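Local coordinates for protein beta-glucoside kinase (Listeria monocytogenes, PDB 4HTL) that phosphorylates cellobiose at the expense of ATP to give cellobiose-6'-phosphate, and may also regulate transcription of the cellobiose-PTS operon, at residues 124-129 with 138-143; 236-241 with 267-272; 13-18 with 32-37; 41-46 with 79-84. All coordinates share one frame; numbering follows the deposited sequence. Where two conformers were deposited one is given.

Contact 1: 124-129 with 138-143; sequences DDFLCL and GIFSNG
Phe126 and Phe140 pair across a hydrogen-bonded position of an antiparallel β-hairpin, strands 126-131 and 135-141 of the actin-like ROK kinase fold. CB of Phe140 sits over one face of the Phe126 ring, displaced toward its rim, a CH-π contact of 4.0 Å to the centroid. The two rings meet obliquely, their planes at 40°, with Phe126 CE1 3.5 Å from Phe140 CD2. Phe126 holds CG between its backbone N and carbonyl carbon (chi1 71°), a setting from which its ring ends beside CB and CD2 of Phe140. Beneath them the backbones exchange bonds in both directions, as do Cys128 and Gly138. On the opposite sheet face, Leu127 CD2 packs against Ile139 CG2 at 3.9 Å. At the open end of the hairpin the chain turns through Asn142 and Gly143, and Gly143 N reaches a lone pair of Asp124 O at 2.9 Å.

Around this core, Leu111 of helix 106-117 covers the phenylalanine side, while Leu127 and Ile139 meet Phe236 of helix 212-236. Asp125 OD2 takes Asn142 N at 3.1 Å from above the carboxylate plane, and also accepts from a water that in turn accepts from Ser141 OG.

Contact 2: 236-241 with 267-272; sequences FDPTHI and RDTIIE
His240 and Ile241 run parallel to, and level with, Ile270 and Ile271, the main chains linked by Ile270 N to Thr239 O (2.9 Å), Ile241 N to Ile270 O (2.8 Å) and a weak bond from Glu272 N to Ile241 O. They belong to strands 240-244 and 270-273 of a β-α-β unit whose connection carries helix 253-261. Among the side chains, His240 and Ile270 lie side by side and point the same way; Ile270 CB stands over one face of the imidazole, 4.1 Å from its centroid, and Ile270 CD1 touches NE2. Two groups meet the ring at its edge. Thr239 OG1 shares a hydrogen bond with ND1 (2.8 Å), while OE2 of Glu272, whose carboxylate is nearly coplanar with the ring, comes 3.6 Å from CD2. Its other oxygen, OE1, pairs with Lys119. On the far sheet face, Thr269 CG2 packs on Ile241 CG1.

Where the segments part, a water donates to Pro238 O and Thr269 OG1, itself also bonded to Leu266 O, and accepts from Arg267 NH2. Asp237 OD1 forms a salt bridge with Arg267 NH2 (3.3 Å), but lies well out of the guanidinium plane, an attraction of charge alone. In the second subunit OD1 salt-bridges Arg152 NE and OD2 accepts from Arg150 N: directed hydrogen bonding by Asp237 serves the dimer interface.

Contact 3: 13-18 with 32-37; sequences GTALKM and SAEISG
Ala33 O receives the amide of Leu16 at 2.8 Å, in the carbonyl plane and nearly straight (168° at the hydrogen), and Ala33 N returns a bond to Leu16 O. This reciprocal pair holds together the β-hairpin of strands 15-21 and 27-34, part of the mixed sheet in the N-terminal lobe of the actin-like fold. Gly13 and Thr14, just before the first strand, belong to a probable ATP site, inferred from related kinases.

Thr14 O is met differently. The amide of Ile35 reaches it at 3.0 Å from above the carbonyl plane, 47° out of it, and the carboxylate of Glu34 is folded back beside it. Glu34 bends at chi2 (-70°), which swings CD toward the strand opposite, and OE2 comes to 4.0 Å from the methyl of Ala15. Ser32 OG, anti to its own backbone N, lies alongside that methyl from the other direction along the strand.

The other face carries Leu16, Met18 and Ala33. Selenomethionine Met18 is bent at its last torsion, and its CE touches Ala33 CB at 3.7 Å. In the conformer given, Ile35 CG1 lies near Leu16 CB. Helix 40-52 covers this side, Glu46 lying against both Leu16 and Ala33. Beyond the last bridge, one water donates to Gly13 O at 3.1 Å and to Ile35 O at 2.9 Å.

Contact 4: 41-46 with 79-84; sequences DQILAE and GAIRRF
The ring of Phe84 turns its edge to helix residues Ile43 and Leu44: Ile43 CG2 is 4.0 Å from CZ, and Leu44 CG is 3.9 Å from CE1. One ring face carries CG2 of Ile81 from the same loop, 3.6 Å above the plane and displaced toward the rim. Leu44 and Phe84 slide past each other in opposite directions, and both methyls of the leucine lie near CE1. The second flat group, the Arg83 guanidinium, has Leu44 CD1 over one face, 4.0 Å from NH2, and the carboxylate of Asp41 at its edge. There Arg83 NE donates to Asp41 OD1 in a 3.0 Å salt bridge, approaching on the syn side but 31° out of the carboxylate plane. The arginine is bent at chi2 (70°), where CD turns aside to lie against the Asp41 oxygens.

These side chains join helix 40-52 to the loop between strands 74-77 and 87-88, which holds a short 3-10 turn at 82-84; both elements belong to the N-terminal lobe of the actin-like ROK fold. Phe87 lies beyond, in a cation-π contact with Arg83 and ring to ring with Phe84. Deeper in, both Ile43 and Ile81 touch Ile11, which is assigned to the ATP site by similarity, and they reach each other tip to tip, their CD1 atoms 3.5 Å apart.

How the contacts relate
Followed from the N terminus, the four contacts come in series, and none nests in or crosses another. Contact 3 closes a short hairpin; the chain then enters helix 40-52, where contact 4 opens, to close on the loop before strand 87-88. These two touch, through Ile35 and Ala33 against Gln42, Ile43 and Glu46, and tie the first sheet to its covering helix. Contact 1 closes a second hairpin, and contact 2 a longer β-α-β loop. Strands 126-131 and 240-244 are neighbours in one sheet, where Leu127 N probably bonds His240 O, and both contacts reach the second subunit. The two pairs lie on opposite sides of the chain's centre, with centres about 28 to 35 Å apart.

Contact 1: 124-129 with 138-143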
loop_
_atom_site.group_PDB
_atom_site.type_symbol
_atom_site.label_atom_id
_atom_site.label_comp_id
_atom_site.label_asym_id
_atom_site.label_seq_id
_atom_site.Cartn_x
_atom_site.Cartn_y
_atom_site.Cartn_z
ATOM N N ASP A 124 7.675 -9.482 -10.010
ATOM C CA ASP A 124 7.802 -8.013 -9.917
ATOM C C ASP A 124 6.894 -7.336 -8.890
ATOM O O ASP A 124 7.147 -6.196 -8.536
ATOM C CB ASP A 124 7.527 -7.399 -11.270
ATOM C CG ASP A 124 8.673 -7.594 -12.252
ATOM O OD1 ASP A 124 9.829 -7.929 -11.895
ATOM O OD2 ASP A 124 8.390 -7.402 -13.413
ATOM N N ASP A 125 5.881 -8.026 -8.392
ATOM C CA ASP A 125 4.934 -7.405 -7.466
ATOM C C ASP A 125 4.533 -8.442 -6.428
ATOM O O ASP A 125 3.735 -9.335 -6.711
ATOM C CB ASP A 125 3.675 -6.919 -8.219
ATOM C CG ASP A 125 3.952 -5.774 -9.148
ATOM O OD1 ASP A 125 4.215 -6.061 -10.355
ATOM O OD2 ASP A 125 4.024 -4.615 -8.658
ATOM N N PHE A 126 5.226 -8.423 -5.284
ATOM C CA PHE A 126 4.875 -9.302 -4.176
ATOM C C PHE A 126 5.131 -8.604 -2.859
ATOM O O PHE A 126 5.838 -7.604 -2.805
ATOM C CB PHE A 126 5.622 -10.629 -4.235
ATOM C CG PHE A 126 7.099 -10.580 -3.920
ATOM C CD1 PHE A 126 8.047 -10.288 -4.928
ATOM C CD2 PHE A 126 7.564 -10.891 -2.673
ATOM C CE1 PHE A 126 9.373 -10.326 -4.659
ATOM C CE2 PHE A 126 8.896 -10.908 -2.390
ATOM C CZ PHE A 126 9.822 -10.652 -3.409
ATOM N N LEU A 127 4.460 -9.096 -1.829
ATOM C CA LEU A 127 4.634 -8.607 -0.494
ATOM C C LEU A 127 5.120 -9.734 0.428
ATOM O O LEU A 127 4.853 -10.902 0.207
ATOM C CB LEU A 127 3.342 -8.054 0.071
ATOM C CG LEU A 127 2.527 -7.085 -0.802
ATOM C CD1 LEU A 127 1.183 -6.732 -0.150
ATOM C CD2 LEU A 127 3.377 -5.806 -1.039
ATOM N N CYS A 128 5.803 -9.320 1.477
ATOM C CA CYS A 128 6.113 -10.191 2.610
ATOM C C CYS A 128 5.433 -9.657 3.890
ATOM O O CYS A 128 5.605 -8.494 4.299
ATOM C CB CYS A 128 7.559 -10.261 2.819
ATOM S SG CYS A 128 8.465 -11.088 1.488
ATOM N N LEU A 129 4.722 -10.544 4.542
ATOM C CA LEU A 129 3.994 -10.231 5.781
ATOM C C LEU A 129 4.555 -11.186 6.857
ATOM O O LEU A 129 4.556 -12.399 6.683
ATOM C CB LEU A 129 2.520 -10.446 5.559
ATOM C CG LEU A 129 1.605 -10.425 6.804
ATOM C CD1 LEU A 129 1.618 -9.056 7.497
ATOM C CD2 LEU A 129 0.196 -10.892 6.438
ATOM N N GLY A 138 7.232 -6.060 4.079
ATOM C CA GLY A 138 8.082 -5.603 2.959
ATOM C C GLY A 138 7.272 -5.565 1.653
ATOM O O GLY A 138 6.380 -6.397 1.394
ATOM N N ILE A 139 7.614 -4.600 0.809
ATOM C CA ILE A 139 6.901 -4.347 -0.450
ATOM C C ILE A 139 7.871 -4.414 -1.627
ATOM O O ILE A 139 8.853 -3.674 -1.666
ATOM C CB ILE A 139 6.299 -2.924 -0.477
ATOM C CG1 ILE A 139 5.353 -2.708 0.708
ATOM C CG2 ILE A 139 5.588 -2.628 -1.819
ATOM C CD1 ILE A 139 5.175 -1.248 1.108
ATOM N N PHE A 140 7.498 -5.211 -2.627
ATOM C CA PHE A 140 8.211 -5.275 -3.920
ATOM C C PHE A 140 7.146 -4.909 -4.979
ATOM O O PHE A 140 6.151 -5.619 -5.145
ATOM C CB PHE A 140 8.793 -6.661 -4.136
ATOM C CG PHE A 140 9.996 -6.702 -5.039
ATOM C CD1 PHE A 140 11.215 -6.225 -4.590
ATOM C CD2 PHE A 140 9.936 -7.296 -6.279
ATOM C CE1 PHE A 140 12.328 -6.275 -5.403
ATOM C CE2 PHE A 140 11.068 -7.371 -7.080
ATOM C CZ PHE A 140 12.262 -6.885 -6.624
ATOM N N SER A 141 7.354 -3.760 -5.625
ATOM C CA SER A 141 6.444 -3.251 -6.675
ATOM C C SER A 141 7.284 -2.858 -7.890
ATOM O O SER A 141 8.331 -2.234 -7.760
ATOM C CB SER A 141 5.651 -2.070 -6.228
ATOM O OG SER A 141 4.793 -2.323 -5.142
ATOM N N ASN A 142 6.786 -3.166 -9.065
ATOM C CA ASN A 142 7.531 -2.862 -10.286
ATOM C C ASN A 142 8.970 -3.325 -10.293
ATOM O O ASN A 142 9.855 -2.665 -10.888
ATOM C CB ASN A 142 7.601 -1.393 -10.555
ATOM C CG ASN A 142 6.289 -0.801 -10.937
ATOM O OD1 ASN A 142 5.543 -1.390 -11.704
ATOM N ND2 ASN A 142 6.010 0.394 -10.430
ATOM N N GLY A 143 9.201 -4.478 -9.692
ATOM C CA GLY A 143 10.519 -5.114 -9.728
ATOM C C GLY A 143 11.541 -4.464 -8.819
ATOM O O GLY A 143 12.721 -4.735 -8.972
HETATM O O HOH W 1 2.731 -3.838 -6.324
HETATM O O HOH W 2 3.255 -2.434 -10.108
HETATM O O HOH W 3 4.807 -4.531 -12.302
#

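Contact 2: 236-241 with 267-272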
loop_
_atom_site.group_PDB
_atom_site.type_symbol
_atom_site.label_atom_id
_atom_site.label_comp_id
_atom_site.label_asym_id
_atom_site.label_seq_id
_atom_site.Cartn_x
_atom_site.Cartn_y
_atom_site.Cartn_z
ATOM N N PHE A 236 -2.042 -2.986 -3.280
ATOM C CA PHE A 236 -0.839 -3.231 -4.014
ATOM C C PHE A 236 -1.032 -4.123 -5.250
ATOM O O PHE A 236 -0.174 -4.140 -6.148
ATOM C CB PHE A 236 0.198 -3.948 -3.093
ATOM C CG PHE A 236 0.767 -3.054 -2.012
ATOM C CD1 PHE A 236 1.781 -2.157 -2.316
ATOM C CD2 PHE A 236 0.209 -3.032 -0.761
ATOM C CE1 PHE A 236 2.293 -1.290 -1.347
ATOM C CE2 PHE A 236 0.733 -2.186 0.231
ATOM C CZ PHE A 236 1.742 -1.281 -0.073
ATOM N N ASP A 237 -2.072 -4.929 -5.254
ATOM C CA ASP A 237 -2.300 -5.919 -6.323
ATOM C C ASP A 237 -1.047 -6.755 -6.549
ATOM O O ASP A 237 -0.565 -6.898 -7.670
ATOM C CB ASP A 237 -2.802 -5.226 -7.604
ATOM C CG ASP A 237 -3.081 -6.197 -8.768
ATOM O OD1 ASP A 237 -3.558 -7.332 -8.519
ATOM O OD2 ASP A 237 -2.762 -5.841 -9.939
ATOM N N PRO A 238 -0.510 -7.347 -5.456
ATOM C CA PRO A 238 0.552 -8.292 -5.660
ATOM C C PRO A 238 0.086 -9.568 -6.345
ATOM O O PRO A 238 -1.079 -9.880 -6.302
ATOM C CB PRO A 238 0.969 -8.618 -4.245
ATOM C CG PRO A 238 -0.361 -8.563 -3.448
ATOM C CD PRO A 238 -1.125 -7.438 -4.103
ATOM N N THR A 239 0.996 -10.339 -6.934
ATOM C CA THR A 239 0.664 -11.687 -7.357
ATOM C C THR A 239 0.734 -12.693 -6.191
ATOM O O THR A 239 -0.019 -13.672 -6.157
ATOM C CB THR A 239 1.600 -12.130 -8.507
ATOM O OG1 THR A 239 2.968 -12.157 -8.055
ATOM C CG2 THR A 239 1.391 -11.210 -9.729
ATOM N N HIS A 240 1.615 -12.404 -5.236
ATOM C CA HIS A 240 1.959 -13.318 -4.133
ATOM C C HIS A 240 2.139 -12.519 -2.860
ATOM O O HIS A 240 2.702 -11.416 -2.885
ATOM C CB HIS A 240 3.280 -14.055 -4.373
ATOM C CG HIS A 240 3.251 -15.013 -5.514
ATOM N ND1 HIS A 240 3.117 -14.606 -6.803
ATOM C CD2 HIS A 240 3.365 -16.389 -5.545
ATOM C CE1 HIS A 240 3.144 -15.675 -7.605
ATOM N NE2 HIS A 240 3.281 -16.773 -6.835
ATOM N N ILE A 241 1.655 -13.061 -1.754
ATOM C CA ILE A 241 2.011 -12.577 -0.423
ATOM C C ILE A 241 2.612 -13.736 0.333
ATOM O O ILE A 241 1.957 -14.764 0.561
ATOM C CB ILE A 241 0.805 -12.003 0.354
ATOM C CG1 ILE A 241 0.150 -10.845 -0.459
ATOM C CG2 ILE A 241 1.211 -11.523 1.770
ATOM C CD1 ILE A 241 -1.104 -10.280 0.176
ATOM N N ARG A 267 -8.910 -13.090 -4.577
ATOM C CA ARG A 267 -8.891 -12.288 -5.791
ATOM C C ARG A 267 -7.626 -12.486 -6.579
ATOM O O ARG A 267 -6.901 -11.529 -6.907
ATOM C CB ARG A 267 -9.166 -10.832 -5.489
ATOM C CG ARG A 267 -9.618 -10.113 -6.740
ATOM C CD ARG A 267 -9.251 -8.652 -6.796
ATOM N NE ARG A 267 -7.843 -8.402 -6.612
ATOM C CZ ARG A 267 -7.310 -7.187 -6.572
ATOM N NH1 ARG A 267 -8.085 -6.126 -6.804
ATOM N NH2 ARG A 267 -6.014 -7.045 -6.327
ATOM N N ASP A 268 -7.349 -13.769 -6.820
ATOM C CA ASP A 268 -6.197 -14.266 -7.585
ATOM C C ASP A 268 -4.824 -14.278 -6.854
ATOM O O ASP A 268 -3.806 -14.742 -7.420
ATOM C CB ASP A 268 -6.091 -13.570 -8.931
ATOM C CG ASP A 268 -7.408 -13.588 -9.701
ATOM O OD1 ASP A 268 -7.891 -14.701 -10.038
ATOM O OD2 ASP A 268 -7.976 -12.478 -9.909
ATOM N N THR A 269 -4.762 -13.691 -5.673
ATOM C CA THR A 269 -3.516 -13.593 -4.943
ATOM C C THR A 269 -3.143 -14.936 -4.397
ATOM O O THR A 269 -3.990 -15.621 -3.818
ATOM C CB THR A 269 -3.656 -12.602 -3.788
ATOM O OG1 THR A 269 -4.309 -11.416 -4.245
ATOM C CG2 THR A 269 -2.302 -12.239 -3.164
ATOM N N ILE A 270 -1.876 -15.291 -4.568
ATOM C CA ILE A 270 -1.327 -16.512 -3.987
ATOM C C ILE A 270 -0.729 -16.182 -2.620
ATOM O O ILE A 270 0.024 -15.250 -2.493
ATOM C CB ILE A 270 -0.265 -17.123 -4.899
ATOM C CG1 ILE A 270 -0.942 -17.661 -6.177
ATOM C CG2 ILE A 270 0.520 -18.260 -4.198
ATOM C CD1 ILE A 270 0.049 -17.927 -7.295
ATOM N N ILE A 271 -1.185 -16.905 -1.596
ATOM C CA ILE A 271 -0.598 -16.837 -0.260
ATOM C C ILE A 271 0.135 -18.134 0.039
ATOM O O ILE A 271 -0.397 -19.214 -0.155
ATOM C CB ILE A 271 -1.592 -16.398 0.884
ATOM C CG1 ILE A 271 -2.703 -17.403 1.109
ATOM C CG2 ILE A 271 -2.166 -14.994 0.596
ATOM C CD1 ILE A 271 -3.559 -17.153 2.376
ATOM N N GLU A 272 1.349 -18.009 0.559
ATOM C CA GLU A 272 2.161 -19.169 0.911
ATOM C C GLU A 272 3.245 -18.730 1.877
ATOM O O GLU A 272 3.438 -17.542 2.105
ATOM C CB GLU A 272 2.758 -19.870 -0.333
ATOM C CG GLU A 272 3.640 -19.029 -1.166
ATOM C CD GLU A 272 4.071 -19.797 -2.421
ATOM O OE1 GLU A 272 4.576 -20.907 -2.258
ATOM O OE2 GLU A 272 3.883 -19.286 -3.556
HETATM O O HOH W 4 -3.915 -9.246 -5.936
HETATM O O HOH W 5 -1.340 -14.384 -8.428
#

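Contact 3: 13-18 with 32-37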
loop_
_atom_site.group_PDB
_atom_site.type_symbol
_atom_site.label_atom_id
_atom_site.label_comp_id
_atom_site.label_asym_id
_atom_site.label_seq_id
_atom_site.Cartn_x
_atom_site.Cartn_y
_atom_site.Cartn_z
ATOM N N GLY A 13 14.995 -9.267 17.473
ATOM C CA GLY A 13 14.350 -8.803 18.704
ATOM C C GLY A 13 15.046 -9.317 19.946
ATOM O O GLY A 13 15.149 -8.599 20.930
ATOM N N THR A 14 15.535 -10.551 19.902
ATOM C CA THR A 14 16.211 -11.130 21.063
ATOM C C THR A 14 17.583 -11.741 20.797
ATOM O O THR A 14 18.285 -12.111 21.749
ATOM C CB THR A 14 15.336 -12.210 21.722
ATOM O OG1 THR A 14 15.119 -13.280 20.790
ATOM C CG2 THR A 14 13.991 -11.617 22.173
ATOM N N ALA A 15 17.961 -11.873 19.529
ATOM C CA ALA A 15 19.261 -12.415 19.175
ATOM C C ALA A 15 19.890 -11.581 18.065
ATOM O O ALA A 15 19.195 -10.951 17.258
ATOM C CB ALA A 15 19.145 -13.863 18.723
ATOM N N LEU A 16 21.206 -11.579 18.042
ATOM C CA LEU A 16 21.979 -11.014 16.965
ATOM C C LEU A 16 22.553 -12.197 16.225
ATOM O O LEU A 16 23.278 -13.003 16.830
ATOM C CB LEU A 16 23.127 -10.143 17.483
ATOM C CG LEU A 16 24.132 -9.604 16.445
ATOM C CD1 LEU A 16 23.487 -8.620 15.442
ATOM C CD2 LEU A 16 25.325 -8.959 17.111
ATOM N N LYS A 17 22.164 -12.361 14.957
ATOM C CA LYS A 17 22.744 -13.395 14.129
ATOM C C LYS A 17 23.892 -12.820 13.300
ATOM O O LYS A 17 23.830 -11.677 12.847
ATOM C CB LYS A 17 21.676 -13.980 13.220
ATOM C CG LYS A 17 20.555 -14.719 13.962
ATOM C CD LYS A 17 19.464 -15.117 12.972
ATOM C CE LYS A 17 18.374 -15.976 13.606
ATOM N NZ LYS A 17 17.119 -15.958 12.809
HETATM N N MSE A 18 24.928 -13.629 13.089
HETATM C CA MSE A 18 26.130 -13.180 12.422
HETATM C C MSE A 18 26.609 -14.319 11.527
HETATM O O MSE A 18 26.453 -15.507 11.876
HETATM C CB MSE A 18 27.213 -12.810 13.455
HETATM C CG MSE A 18 26.710 -12.042 14.652
HETATM SE SE MSE A 18 28.072 -11.768 16.042
HETATM C CE MSE A 18 27.012 -12.397 17.455
ATOM N N SER A 32 25.768 -16.602 16.952
ATOM C CA SER A 32 24.581 -15.937 17.479
ATOM C C SER A 32 24.868 -15.478 18.922
ATOM O O SER A 32 25.682 -16.096 19.629
ATOM C CB SER A 32 23.403 -16.919 17.427
ATOM O OG SER A 32 22.260 -16.426 18.074
ATOM N N ALA A 33 24.225 -14.397 19.343
ATOM C CA ALA A 33 24.306 -13.878 20.700
ATOM C C ALA A 33 22.930 -13.404 21.140
ATOM O O ALA A 33 22.262 -12.675 20.412
ATOM C CB ALA A 33 25.278 -12.717 20.759
ATOM N N GLU A 34 22.498 -13.831 22.324
ATOM C CA GLU A 34 21.325 -13.241 22.966
ATOM C C GLU A 34 21.636 -11.784 23.320
ATOM O O GLU A 34 22.692 -11.486 23.877
ATOM C CB GLU A 34 20.927 -14.030 24.226
ATOM C CG GLU A 34 20.318 -15.399 23.932
ATOM C CD GLU A 34 18.928 -15.321 23.310
ATOM O OE1 GLU A 34 18.023 -14.726 23.939
ATOM O OE2 GLU A 34 18.727 -15.865 22.196
ATOM N N ILE A 35 20.734 -10.876 22.960
ATOM C CA ILE A 35 20.902 -9.456 23.280
ATOM C C ILE A 35 19.852 -9.010 24.277
ATOM O O ILE A 35 18.653 -9.230 24.080
ATOM C CB ILE A 35 20.797 -8.550 22.048
ATOM C CG1 ILE A 35 21.908 -8.875 21.051
ATOM C CG2 ILE A 35 20.891 -7.091 22.481
ATOM C CD1 ILE A 35 23.289 -8.468 21.513
ATOM N N SER A 36 20.324 -8.369 25.347
ATOM C CA SER A 36 19.471 -7.954 26.450
ATOM C C SER A 36 18.832 -6.573 26.229
ATOM O O SER A 36 19.534 -5.591 25.968
ATOM C CB SER A 36 20.282 -7.957 27.751
ATOM O OG SER A 36 19.429 -8.013 28.874
ATOM N N GLY A 37 17.503 -6.512 26.329
ATOM C CA GLY A 37 16.759 -5.242 26.292
ATOM C C GLY A 37 17.053 -4.333 25.110
ATOM O O GLY A 37 17.002 -3.093 25.244
HETATM O O HOH W 6 16.619 -7.333 23.334
#

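Contact 4: 41-46 with 79-84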
loop_
_atom_site.group_PDB
_atom_site.type_symbol
_atom_site.label_atom_id
_atom_site.label_comp_id
_atom_site.label_asym_id
_atom_site.label_seq_id
_atom_site.Cartn_x
_atom_site.Cartn_y
_atom_site.Cartn_z
ATOM N N ASP A 41 24.582 -0.661 22.280
ATOM C CA ASP A 41 25.990 -0.834 22.655
ATOM C C ASP A 41 26.435 -2.292 22.738
ATOM O O ASP A 41 27.540 -2.602 22.281
ATOM C CB ASP A 41 26.315 -0.040 23.913
ATOM C CG ASP A 41 26.200 1.443 23.676
ATOM O OD1 ASP A 41 26.800 1.949 22.693
ATOM O OD2 ASP A 41 25.482 2.094 24.449
ATOM N N GLN A 42 25.605 -3.185 23.290
ATOM C CA GLN A 42 25.935 -4.601 23.293
ATOM C C GLN A 42 26.036 -5.104 21.854
ATOM O O GLN A 42 26.934 -5.848 21.519
ATOM C CB GLN A 42 24.876 -5.390 24.058
ATOM C CG GLN A 42 25.266 -6.832 24.339
ATOM C CD GLN A 42 26.529 -6.943 25.179
ATOM O OE1 GLN A 42 26.795 -6.101 26.035
ATOM N NE2 GLN A 42 27.315 -7.978 24.923
ATOM N N ILE A 43 25.113 -4.662 20.989
ATOM C CA ILE A 43 25.168 -5.094 19.602
ATOM C C ILE A 43 26.472 -4.654 18.942
ATOM O O ILE A 43 27.107 -5.448 18.218
ATOM C CB ILE A 43 23.946 -4.601 18.760
ATOM C CG1 ILE A 43 22.655 -5.297 19.232
ATOM C CG2 ILE A 43 24.196 -4.777 17.264
ATOM C CD1 ILE A 43 21.389 -4.585 18.838
ATOM N N LEU A 44 26.894 -3.409 19.194
ATOM C CA LEU A 44 28.122 -2.922 18.597
ATOM C C LEU A 44 29.318 -3.715 19.115
ATOM O O LEU A 44 30.285 -3.995 18.364
ATOM C CB LEU A 44 28.291 -1.440 18.851
ATOM C CG LEU A 44 27.234 -0.534 18.199
ATOM C CD1 LEU A 44 27.403 0.870 18.738
ATOM C CD2 LEU A 44 27.377 -0.574 16.685
ATOM N N ALA A 45 29.249 -4.095 20.382
ATOM C CA ALA A 45 30.340 -4.865 21.018
ATOM C C ALA A 45 30.446 -6.263 20.380
ATOM O O ALA A 45 31.532 -6.698 19.965
ATOM C CB ALA A 45 30.081 -4.964 22.495
ATOM N N GLU A 46 29.300 -6.930 20.244
ATOM C CA GLU A 46 29.245 -8.233 19.572
ATOM C C GLU A 46 29.762 -8.143 18.135
ATOM O O GLU A 46 30.494 -9.031 17.666
ATOM C CB GLU A 46 27.838 -8.798 19.582
ATOM C CG GLU A 46 27.204 -9.078 20.926
ATOM C CD GLU A 46 27.695 -10.331 21.613
ATOM O OE1 GLU A 46 28.406 -11.164 20.967
ATOM O OE2 GLU A 46 27.311 -10.476 22.804
ATOM N N GLY A 79 14.117 1.378 15.618
ATOM C CA GLY A 79 13.190 0.345 16.096
ATOM C C GLY A 79 13.266 0.219 17.611
ATOM O O GLY A 79 13.096 1.215 18.312
ATOM N N ALA A 80 13.555 -0.987 18.118
ATOM C CA ALA A 80 13.669 -1.216 19.570
ATOM C C ALA A 80 14.963 -0.653 20.154
ATOM O O ALA A 80 15.079 -0.540 21.358
ATOM C CB ALA A 80 13.577 -2.704 19.887
ATOM N N ILE A 81 15.926 -0.304 19.293
ATOM C CA ILE A 81 17.282 0.038 19.711
ATOM C C ILE A 81 17.436 1.553 19.742
ATOM O O ILE A 81 17.824 2.171 18.742
ATOM C CB ILE A 81 18.322 -0.599 18.746
ATOM C CG1 ILE A 81 17.999 -2.081 18.509
ATOM C CG2 ILE A 81 19.752 -0.461 19.269
ATOM C CD1 ILE A 81 18.800 -2.652 17.387
ATOM N N ARG A 82 17.124 2.157 20.893
ATOM C CA ARG A 82 17.203 3.625 21.037
ATOM C C ARG A 82 18.618 4.147 20.723
ATOM O O ARG A 82 18.775 5.257 20.209
ATOM C CB ARG A 82 16.790 4.091 22.451
ATOM C CG ARG A 82 15.333 3.874 22.838
ATOM C CD ARG A 82 14.397 4.923 22.231
ATOM N NE ARG A 82 14.396 4.829 20.778
ATOM C CZ ARG A 82 13.770 3.879 20.072
ATOM N NH1 ARG A 82 13.038 2.944 20.684
ATOM N NH2 ARG A 82 13.879 3.862 18.738
ATOM N N ARG A 83 19.642 3.348 21.023
ATOM C CA ARG A 83 21.027 3.742 20.745
ATOM C C ARG A 83 21.293 4.038 19.258
ATOM O O ARG A 83 22.211 4.797 18.920
ATOM C CB ARG A 83 22.021 2.675 21.285
ATOM C CG ARG A 83 23.494 2.833 20.873
ATOM C CD ARG A 83 24.210 4.028 21.506
ATOM N NE ARG A 83 25.591 4.119 21.020
ATOM C CZ ARG A 83 25.992 4.757 19.916
ATOM N NH1 ARG A 83 25.127 5.398 19.131
ATOM N NH2 ARG A 83 27.280 4.760 19.584
ATOM N N PHE A 84 20.496 3.440 18.377
ATOM C CA PHE A 84 20.686 3.604 16.955
ATOM C C PHE A 84 19.799 4.723 16.361
ATOM O O PHE A 84 19.862 4.969 15.160
ATOM C CB PHE A 84 20.430 2.271 16.224
ATOM C CG PHE A 84 21.453 1.182 16.481
ATOM C CD1 PHE A 84 22.612 1.404 17.223
ATOM C CD2 PHE A 84 21.249 -0.093 15.970
ATOM C CE1 PHE A 84 23.534 0.391 17.449
ATOM C CE2 PHE A 84 22.180 -1.103 16.177
ATOM C CZ PHE A 84 23.324 -0.859 16.922
#